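Local coordinates for protein phosphoserine aminotransferase (Bacillus alcalophilus, PDB 1W23) that catalyses the reversible, pyridoxal-phosphate-dependent transfer of an amino group between glutamate and 3-phosphohydroxypyruvate, yielding phosphoserine in the second step of serine biosynthesis, at residues N151-G155 with S329-R334; F7-A13 with A335-V341; S126-I130 with H288-S293. All coordinates share one frame; numbering follows the deposited sequence.

In the fold
From the N terminus, the loop 7-13, between strand 5-6 and helix 16-24, packs against 335-341 near the other end of the chain, so interaction 2 closes a loop of more than 300 residues that encloses both other contacts. Within it, 126-130, which follows strand 115-121 of the seven-stranded mixed sheet, meets 288-293 in interaction 3, and 151-155, just beyond the same sheet, meets 329-334 in interaction 1; these two loops cross. All three contacts join the N-terminal part or the cofactor-binding sheet to the small antiparallel sheet 286-287, 298-302 and 333-336. Interaction 1 touches both others, whereas interactions 2 and 3 stay about 10 Å apart at their nearest atoms.

Interaction 1 (N151-G155 with S329-R334); sequences NTIYG and SVGGCR. With PLP (pyridoxal-5'-phosphate), chain J.
Arg334 reaches across to Thr152 and ties the small antiparallel sheet to the cofactor pocket of this class-V aminotransferase. The one direct hydrogen bond between the segments runs from Arg334 NH1 to Thr152 O at 2.9 Å, fairly straight at 163° at the hydrogen. The oxygen lies in the guanidinium plane, yet the nitrogen stands well above the carbonyl plane, 66° out of it. An extended start to the arginine chain, bent at chi3 (56°), brings CD against the same oxygen and turns NH1 onto it.

Through its side chain Thr152 serves the cofactor: its OG1 is hydrogen-bonded to O3 of pyridoxal phosphate at 2.6 Å and also to Ser175. The residue that receives the arginine through its backbone thus holds O3 of the cofactor through its side chain.

Apolar contacts fill the outer half. The CG2 branch of Ile153 lies 3.9 Å from CG1 of Val330 and also packs over one face of the neighbouring Tyr154 ring, off centre toward the rim. That same valine methyl touches the phenol end of the ring obliquely, 3.7 Å from Tyr154 CZ.

At the solvent-facing margin a water joins the two segments, 3.0 Å from Tyr154 OH and 2.8 Å from Ser329 OG, while this serine hydroxyl also bonds ND1 of His327.

Interaction 2 (F7-A13 with A335-V341); sequences FNAGPSA and ASIYNAV
Phe7 meets Ile337 where the N-terminal loop lies beside the end of strand 333-336. The hydrophobic part is close-packed: the Phe7 ring receives CG2 of Ile337 at its edge, in plane and 3.7 Å from CE2, while Ala335 CB and Val341 CG1 approach it obliquely. Ala345 and Leu349 of helix 343-359 add to this core. Ser336 O sits 3.4 Å from Phe7 CD2, buried here without a hydrogen-bond partner. Within this packed part a water spans Phe7 O and Ser336 OG, 2.7 Å from the latter, which also binds Asn298.

Tyr338 enters the bend of the 7-13 loop, CG anti to its carbonyl carbon (chi1 -57°), and donates from OH to Ala9 O at 2.7 Å, tilted 34° from the carbonyl plane. Ser12 OG approaches the ring obliquely and bonds Gln195 O, and Ser12 CB is 3.6 Å from Tyr338 CD1. Phenylalanine in place of Tyr338 would probably leave Ala9 O without this donor and the loop less firmly fixed beside the cofactor site.

The looser side lies at the type I turn 338-341, where residues are partly exposed. A second water accepts from Ala340 N at 2.9 Å but reaches Ala13 O only weakly; beside it, Ala340 CB rests on that carbonyl and Ala13 CB meets Val341 CG2 at 4.1 Å.

Asn298 also bonds Tyr338 OH, and the Tyr338 side chain lies close to those of Lys196 and Thr152, so the phenol probably helps couple the N-terminal loop to the pyridoxal phosphate pocket.

Interaction 3 (S126-I130 with H288-S293); sequences SYQSI and HAEKGS
Backbone runs close to backbone where Gln128 meets Ala289, their CA atoms 4.6 Å apart, and Glu290 N gives a hydrogen bond of 2.9 Å to Gln128 O. The His288 side chain reaches over to the start of the 126-130 loop. A chi1 of 178° swings the ring away from the His288 backbone nitrogen and lets it present NE2 to Ser126 O at 2.7 Å; the oxygen lies in the ring plane, and the nitrogen approaches nearly along the C=O axis, although the angle at the hydrogen is a bent 136°. A weak second bond runs from the same nitrogen to Tyr127 O, so one N-H is shared between successive carbonyls.

Gln128 crosses this ring at about a right angle. Its CG sits over one face in a CH-pi contact, 4.1 Å from the centroid of the His288 ring, and its amide is anchored by NE2 to Asn125 O. A water bridges Gln128 OE1, at 2.6 Å, and His288 O.

The contact joins the loop that follows strand 115-121, outermost in the large mixed sheet of this chain, to the connection between strands 286-287 and 298-302 of the small antiparallel sheet. Tyr154 packs against both Tyr127 and His288, with ring planes inclined.

Farther along, Ser293, at the end of a short 3-10 turn, accepts from Ile130 N through OG at 3.0 Å, nearly straight at 166°. The same hydroxyl lies against Ser129 CA, and on the more exposed side Glu290 OE1 comes within 3.4 Å of Ser129 CB.

Interaction 1 (N151-G155 with S329-R334)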
loop_
_atom_site.group_PDB
_atom_site.type_symbol
_atom_site.label_atom_id
_atom_site.label_comp_id
_atom_site.label_asym_id
_atom_site.label_seq_id
_atom_site.Cartn_x
_atom_site.Cartn_y
_atom_site.Cartn_z
ATOM N N ASN A 151 -10.479 -20.782 0.669
ATOM C CA ASN A 151 -10.553 -20.605 -0.777
ATOM C C ASN A 151 -11.732 -19.691 -1.077
ATOM O O ASN A 151 -12.894 -20.105 -1.205
ATOM C CB ASN A 151 -10.700 -21.960 -1.461
ATOM C CG ASN A 151 -9.533 -22.836 -1.019
ATOM O OD1 ASN A 151 -8.414 -22.644 -1.497
ATOM N ND2 ASN A 151 -9.787 -23.769 -0.129
ATOM N N THR A 152 -11.415 -18.386 -1.119
ATOM C CA THR A 152 -12.414 -17.310 -1.034
ATOM C C THR A 152 -13.479 -17.414 -2.112
ATOM O O THR A 152 -14.639 -17.022 -1.884
ATOM C CB THR A 152 -11.664 -15.943 -1.169
ATOM O OG1 THR A 152 -10.402 -16.081 -0.493
ATOM C CG2 THR A 152 -12.465 -14.795 -0.568
ATOM N N ILE A 153 -13.078 -17.831 -3.324
ATOM C CA ILE A 153 -14.010 -17.899 -4.455
ATOM C C ILE A 153 -14.940 -19.074 -4.404
ATOM O O ILE A 153 -16.109 -19.012 -4.839
ATOM C CB ILE A 153 -13.217 -17.826 -5.787
ATOM C CG1 ILE A 153 -12.674 -16.397 -5.957
ATOM C CG2 ILE A 153 -14.050 -18.282 -6.976
ATOM C CD1 ILE A 153 -11.572 -16.208 -6.973
ATOM N N TYR A 154 -14.437 -20.197 -3.886
ATOM C CA TYR A 154 -15.161 -21.487 -3.862
ATOM C C TYR A 154 -15.860 -21.762 -2.549
ATOM O O TYR A 154 -16.732 -22.648 -2.498
ATOM C CB TYR A 154 -14.192 -22.632 -4.241
ATOM C CG TYR A 154 -13.908 -22.554 -5.739
ATOM C CD1 TYR A 154 -12.802 -21.914 -6.224
ATOM C CD2 TYR A 154 -14.799 -23.080 -6.631
ATOM C CE1 TYR A 154 -12.577 -21.818 -7.603
ATOM C CE2 TYR A 154 -14.573 -23.000 -8.004
ATOM C CZ TYR A 154 -13.449 -22.372 -8.469
ATOM O OH TYR A 154 -13.223 -22.270 -9.846
ATOM N N GLY A 155 -15.557 -21.056 -1.473
ATOM C CA GLY A 155 -16.271 -21.250 -0.202
ATOM C C GLY A 155 -15.890 -22.510 0.538
ATOM O O GLY A 155 -16.736 -23.079 1.256
ATOM N N SER A 329 -15.703 -15.268 -11.997
ATOM C CA SER A 329 -15.203 -16.498 -12.596
ATOM C C SER A 329 -16.122 -17.699 -12.379
ATOM O O SER A 329 -16.008 -18.704 -13.089
ATOM C CB SER A 329 -13.808 -16.890 -12.057
ATOM O OG SER A 329 -13.861 -17.178 -10.667
ATOM N N VAL A 330 -17.000 -17.663 -11.385
ATOM C CA VAL A 330 -17.858 -18.781 -11.059
ATOM C C VAL A 330 -19.367 -18.481 -10.992
ATOM O O VAL A 330 -20.194 -19.377 -11.022
ATOM C CB VAL A 330 -17.487 -19.463 -9.714
ATOM C CG1 VAL A 330 -16.074 -20.041 -9.774
ATOM C CG2 VAL A 330 -17.631 -18.530 -8.532
ATOM N N GLY A 331 -19.765 -17.219 -10.915
ATOM C CA GLY A 331 -21.194 -16.994 -10.851
ATOM C C GLY A 331 -21.779 -17.397 -9.506
ATOM O O GLY A 331 -21.149 -17.503 -8.482
ATOM N N GLY A 332 -23.123 -17.612 -9.526
ATOM C CA GLY A 332 -23.892 -17.867 -8.347
ATOM C C GLY A 332 -23.809 -16.735 -7.339
ATOM O O GLY A 332 -23.738 -15.550 -7.698
ATOM N N CYS A 333 -23.855 -17.103 -6.052
ATOM C CA CYS A 333 -23.962 -16.182 -4.947
ATOM C C CYS A 333 -22.822 -16.447 -3.957
ATOM O O CYS A 333 -22.373 -17.605 -3.823
ATOM C CB CYS A 333 -25.293 -16.346 -4.202
ATOM S SG CYS A 333 -26.728 -16.270 -5.308
ATOM N N ARG A 334 -22.392 -15.436 -3.247
ATOM C CA ARG A 334 -21.349 -15.588 -2.232
ATOM C C ARG A 334 -21.654 -14.612 -1.115
ATOM O O ARG A 334 -21.618 -13.412 -1.307
ATOM C CB ARG A 334 -19.957 -15.310 -2.796
ATOM C CG ARG A 334 -18.862 -15.430 -1.746
ATOM C CD ARG A 334 -17.464 -15.377 -2.344
ATOM N NE ARG A 334 -17.246 -14.156 -3.129
ATOM C CZ ARG A 334 -16.059 -13.814 -3.614
ATOM N NH1 ARG A 334 -14.990 -14.554 -3.401
ATOM N NH2 ARG A 334 -15.976 -12.677 -4.354
HETATM N N1 PLP J . -5.499 -14.840 -1.738
HETATM C C2 PLP J . -6.786 -14.966 -1.245
HETATM C C2A PLP J . -7.108 -16.229 -0.537
HETATM C C3 PLP J . -7.693 -13.933 -1.418
HETATM O O3 PLP J . -8.908 -14.043 -0.929
HETATM C C4 PLP J . -7.297 -12.741 -2.129
HETATM C C4A PLP J . -8.263 -11.616 -2.242
HETATM C C5 PLP J . -5.976 -12.652 -2.599
HETATM C C6 PLP J . -5.115 -13.721 -2.410
HETATM C C5A PLP J . -5.472 -11.470 -3.374
HETATM O O4P PLP J . -5.159 -10.384 -2.426
HETATM P P PLP J . -4.664 -8.942 -3.010
HETATM O O1P PLP J . -5.788 -8.411 -3.845
HETATM O O2P PLP J . -3.410 -9.206 -3.830
HETATM O O3P PLP J . -4.371 -8.188 -1.722
HETATM O O HOH W 1 -12.261 -19.441 -10.363
#

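Interaction 2 (F7-A13 with A335-V341)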
loop_
_atom_site.group_PDB
_atom_site.type_symbol
_atom_site.label_atom_id
_atom_site.label_comp_id
_atom_site.label_asym_id
_atom_site.label_seq_id
_atom_site.Cartn_x
_atom_site.Cartn_y
_atom_site.Cartn_z
ATOM N N PHE A 7 -22.023 -7.585 2.812
ATOM C CA PHE A 7 -21.445 -8.898 2.540
ATOM C C PHE A 7 -20.325 -8.829 1.505
ATOM O O PHE A 7 -19.995 -9.825 0.860
ATOM C CB PHE A 7 -22.538 -9.871 2.085
ATOM C CG PHE A 7 -23.489 -10.298 3.177
ATOM C CD1 PHE A 7 -24.686 -9.660 3.404
ATOM C CD2 PHE A 7 -23.180 -11.369 4.015
ATOM C CE1 PHE A 7 -25.550 -10.072 4.396
ATOM C CE2 PHE A 7 -24.050 -11.794 5.004
ATOM C CZ PHE A 7 -25.233 -11.133 5.202
ATOM N N ASN A 8 -19.668 -7.684 1.399
ATOM C CA ASN A 8 -18.555 -7.549 0.457
ATOM C C ASN A 8 -17.423 -8.526 0.763
ATOM O O ASN A 8 -17.082 -8.816 1.926
ATOM C CB ASN A 8 -18.001 -6.104 0.510
ATOM C CG ASN A 8 -18.765 -5.159 -0.365
ATOM O OD1 ASN A 8 -19.337 -5.556 -1.384
ATOM N ND2 ASN A 8 -18.761 -3.880 -0.011
ATOM N N ALA A 9 -16.812 -9.024 -0.328
ATOM C CA ALA A 9 -15.805 -10.080 -0.272
ATOM C C ALA A 9 -14.379 -9.582 -0.060
ATOM O O ALA A 9 -13.507 -10.409 0.130
ATOM C CB ALA A 9 -15.871 -10.927 -1.548
ATOM N N GLY A 10 -14.136 -8.288 -0.161
ATOM C CA GLY A 10 -12.783 -7.790 0.011
ATOM C C GLY A 10 -12.539 -6.566 -0.838
ATOM O O GLY A 10 -12.678 -6.651 -2.101
ATOM N N PRO A 11 -12.178 -5.407 -0.289
ATOM C CA PRO A 11 -12.344 -5.035 1.097
ATOM C C PRO A 11 -13.801 -5.258 1.572
ATOM O O PRO A 11 -14.666 -5.630 0.787
ATOM C CB PRO A 11 -11.941 -3.551 1.123
ATOM C CG PRO A 11 -11.057 -3.420 -0.052
ATOM C CD PRO A 11 -11.730 -4.259 -1.123
ATOM N N SER A 12 -13.981 -5.150 2.858
ATOM C CA SER A 12 -15.146 -5.703 3.523
ATOM C C SER A 12 -15.511 -4.920 4.759
ATOM O O SER A 12 -14.876 -3.922 5.131
ATOM C CB SER A 12 -14.874 -7.165 3.876
ATOM O OG SER A 12 -13.753 -7.299 4.696
ATOM N N ALA A 13 -16.569 -5.372 5.417
ATOM C CA ALA A 13 -17.035 -4.728 6.644
ATOM C C ALA A 13 -15.906 -4.632 7.672
ATOM O O ALA A 13 -15.158 -5.597 7.880
ATOM C CB ALA A 13 -18.192 -5.553 7.246
ATOM N N ALA A 335 -21.965 -15.161 0.078
ATOM C CA ALA A 335 -22.170 -14.350 1.275
ATOM C C ALA A 335 -20.846 -14.361 2.070
ATOM O O ALA A 335 -20.495 -15.402 2.661
ATOM C CB ALA A 335 -23.314 -14.891 2.135
ATOM N N SER A 336 -20.106 -13.263 2.054
ATOM C CA SER A 336 -18.857 -13.157 2.808
ATOM C C SER A 336 -19.199 -12.662 4.203
ATOM O O SER A 336 -19.858 -11.646 4.377
ATOM C CB SER A 336 -17.876 -12.261 2.092
ATOM O OG SER A 336 -17.512 -12.794 0.824
ATOM N N ILE A 337 -18.788 -13.468 5.194
ATOM C CA ILE A 337 -19.159 -13.344 6.592
ATOM C C ILE A 337 -17.921 -13.343 7.487
ATOM O O ILE A 337 -17.780 -14.061 8.452
ATOM C CB ILE A 337 -20.198 -14.432 6.981
ATOM C CG1 ILE A 337 -19.754 -15.845 6.611
ATOM C CG2 ILE A 337 -21.546 -14.094 6.381
ATOM C CD1 ILE A 337 -20.643 -16.932 7.222
ATOM N N TYR A 338 -16.971 -12.471 7.125
ATOM C CA TYR A 338 -15.763 -12.244 7.884
ATOM C C TYR A 338 -16.066 -11.784 9.290
ATOM O O TYR A 338 -17.220 -11.474 9.628
ATOM C CB TYR A 338 -14.925 -11.192 7.140
ATOM C CG TYR A 338 -14.590 -11.577 5.712
ATOM C CD1 TYR A 338 -14.865 -10.714 4.665
ATOM C CD2 TYR A 338 -14.003 -12.765 5.372
ATOM C CE1 TYR A 338 -14.568 -11.018 3.374
ATOM C CE2 TYR A 338 -13.678 -13.088 4.083
ATOM C CZ TYR A 338 -13.948 -12.203 3.070
ATOM O OH TYR A 338 -13.637 -12.574 1.763
ATOM N N ASN A 339 -15.040 -11.682 10.122
ATOM C CA ASN A 339 -15.212 -11.425 11.564
ATOM C C ASN A 339 -16.196 -10.286 11.869
ATOM O O ASN A 339 -17.016 -10.433 12.779
ATOM C CB ASN A 339 -13.875 -11.003 12.148
ATOM C CG ASN A 339 -12.854 -12.113 12.343
ATOM O OD1 ASN A 339 -13.145 -13.293 12.174
ATOM N ND2 ASN A 339 -11.633 -11.731 12.730
ATOM N N ALA A 340 -16.082 -9.169 11.157
ATOM C CA ALA A 340 -16.856 -7.978 11.516
ATOM C C ALA A 340 -18.267 -7.941 10.958
ATOM O O ALA A 340 -19.019 -7.024 11.308
ATOM C CB ALA A 340 -16.108 -6.728 11.126
ATOM N N VAL A 341 -18.663 -8.879 10.129
ATOM C CA VAL A 341 -20.041 -8.880 9.650
ATOM C C VAL A 341 -20.960 -9.186 10.819
ATOM O O VAL A 341 -20.789 -10.224 11.482
ATOM C CB VAL A 341 -20.220 -9.868 8.477
ATOM C CG1 VAL A 341 -21.677 -9.987 8.094
ATOM C CG2 VAL A 341 -19.352 -9.470 7.286
HETATM O O HOH W 2 -19.390 -11.820 -0.922
HETATM O O HOH W 3 -14.000 -8.558 9.219
#

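Interaction 3 (S126-I130 with H288-S293)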
loop_
_atom_site.group_PDB
_atom_site.type_symbol
_atom_site.label_atom_id
_atom_site.label_comp_id
_atom_site.label_asym_id
_atom_site.label_seq_id
_atom_site.Cartn_x
_atom_site.Cartn_y
_atom_site.Cartn_z
ATOM N N SER A 126 -14.092 -29.219 -9.501
ATOM C CA SER A 126 -14.484 -27.842 -9.308
ATOM C C SER A 126 -14.321 -27.398 -7.875
ATOM O O SER A 126 -15.106 -26.576 -7.386
ATOM C CB SER A 126 -15.933 -27.535 -9.811
ATOM O OG SER A 126 -15.981 -27.880 -11.225
ATOM N N TYR A 127 -13.305 -27.894 -7.206
ATOM C CA TYR A 127 -12.914 -27.323 -5.910
ATOM C C TYR A 127 -14.067 -27.319 -4.895
ATOM O O TYR A 127 -14.340 -26.316 -4.237
ATOM C CB TYR A 127 -12.314 -25.941 -6.113
ATOM C CG TYR A 127 -11.010 -25.886 -6.893
ATOM C CD1 TYR A 127 -10.861 -25.063 -8.011
ATOM C CD2 TYR A 127 -9.899 -26.621 -6.490
ATOM C CE1 TYR A 127 -9.681 -24.979 -8.723
ATOM C CE2 TYR A 127 -8.681 -26.517 -7.169
ATOM C CZ TYR A 127 -8.578 -25.695 -8.295
ATOM O OH TYR A 127 -7.359 -25.641 -8.920
ATOM N N GLN A 128 -14.722 -28.477 -4.767
ATOM C CA GLN A 128 -15.804 -28.614 -3.782
ATOM C C GLN A 128 -15.298 -29.007 -2.421
ATOM O O GLN A 128 -16.077 -29.020 -1.454
ATOM C CB GLN A 128 -16.826 -29.655 -4.240
ATOM C CG GLN A 128 -17.559 -29.255 -5.495
ATOM C CD GLN A 128 -18.476 -30.354 -6.012
ATOM O OE1 GLN A 128 -19.392 -30.764 -5.311
ATOM N NE2 GLN A 128 -18.295 -30.775 -7.230
ATOM N N SER A 129 -14.035 -29.378 -2.257
ATOM C CA SER A 129 -13.505 -29.909 -0.999
ATOM C C SER A 129 -12.009 -29.663 -0.872
ATOM O O SER A 129 -11.292 -29.363 -1.812
ATOM C CB SER A 129 -13.769 -31.412 -0.912
ATOM O OG SER A 129 -13.017 -32.158 -1.833
ATOM N N ILE A 130 -11.553 -29.870 0.367
ATOM C CA ILE A 130 -10.112 -29.938 0.645
ATOM C C ILE A 130 -9.655 -31.359 0.490
ATOM O O ILE A 130 -10.321 -32.270 1.041
ATOM C CB ILE A 130 -9.857 -29.436 2.071
ATOM C CG1 ILE A 130 -10.500 -28.053 2.366
ATOM C CG2 ILE A 130 -8.370 -29.451 2.425
ATOM C CD1 ILE A 130 -10.098 -26.954 1.404
ATOM N N HIS A 288 -22.142 -24.809 -2.889
ATOM C CA HIS A 288 -21.059 -25.351 -3.722
ATOM C C HIS A 288 -20.198 -26.366 -2.972
ATOM O O HIS A 288 -19.795 -27.394 -3.520
ATOM C CB HIS A 288 -20.197 -24.199 -4.272
ATOM C CG HIS A 288 -19.051 -24.723 -5.079
ATOM N ND1 HIS A 288 -19.222 -25.201 -6.341
ATOM C CD2 HIS A 288 -17.721 -24.907 -4.799
ATOM C CE1 HIS A 288 -18.058 -25.654 -6.842
ATOM N NE2 HIS A 288 -17.154 -25.519 -5.922
ATOM N N ALA A 289 -19.852 -26.019 -1.738
ATOM C CA ALA A 289 -18.910 -26.836 -0.960
ATOM C C ALA A 289 -19.525 -28.124 -0.425
ATOM O O ALA A 289 -20.671 -28.167 -0.008
ATOM C CB ALA A 289 -18.416 -26.066 0.226
ATOM N N GLU A 290 -18.724 -29.201 -0.411
ATOM C CA GLU A 290 -19.061 -30.363 0.353
ATOM C C GLU A 290 -19.178 -29.970 1.823
ATOM O O GLU A 290 -18.425 -29.098 2.314
ATOM C CB GLU A 290 -17.988 -31.433 0.219
ATOM C CG GLU A 290 -17.938 -32.101 -1.139
ATOM C CD GLU A 290 -16.998 -33.274 -1.163
ATOM O OE1 GLU A 290 -16.318 -33.569 -0.135
ATOM O OE2 GLU A 290 -16.883 -33.921 -2.249
ATOM N N LYS A 291 -20.109 -30.592 2.561
ATOM C CA LYS A 291 -20.348 -30.145 3.932
ATOM C C LYS A 291 -19.095 -30.175 4.798
ATOM O O LYS A 291 -18.883 -29.227 5.613
ATOM C CB LYS A 291 -21.461 -31.012 4.568
ATOM C CG LYS A 291 -22.872 -30.532 4.100
ATOM C CD LYS A 291 -23.927 -31.343 4.827
ATOM C CE LYS A 291 -25.292 -30.940 4.231
ATOM N NZ LYS A 291 -26.395 -31.620 4.979
ATOM N N GLY A 292 -18.223 -31.177 4.635
ATOM C CA GLY A 292 -17.047 -31.296 5.470
ATOM C C GLY A 292 -15.986 -30.253 5.222
ATOM O O GLY A 292 -15.006 -30.161 6.002
ATOM N N SER A 293 -16.115 -29.479 4.140
ATOM C CA SER A 293 -15.155 -28.446 3.743
ATOM C C SER A 293 -15.751 -27.070 3.770
ATOM O O SER A 293 -15.125 -26.128 3.298
ATOM C CB SER A 293 -14.628 -28.759 2.339
ATOM O OG SER A 293 -13.834 -29.966 2.359
HETATM O O HOH W 4 -20.600 -30.100 -3.096
#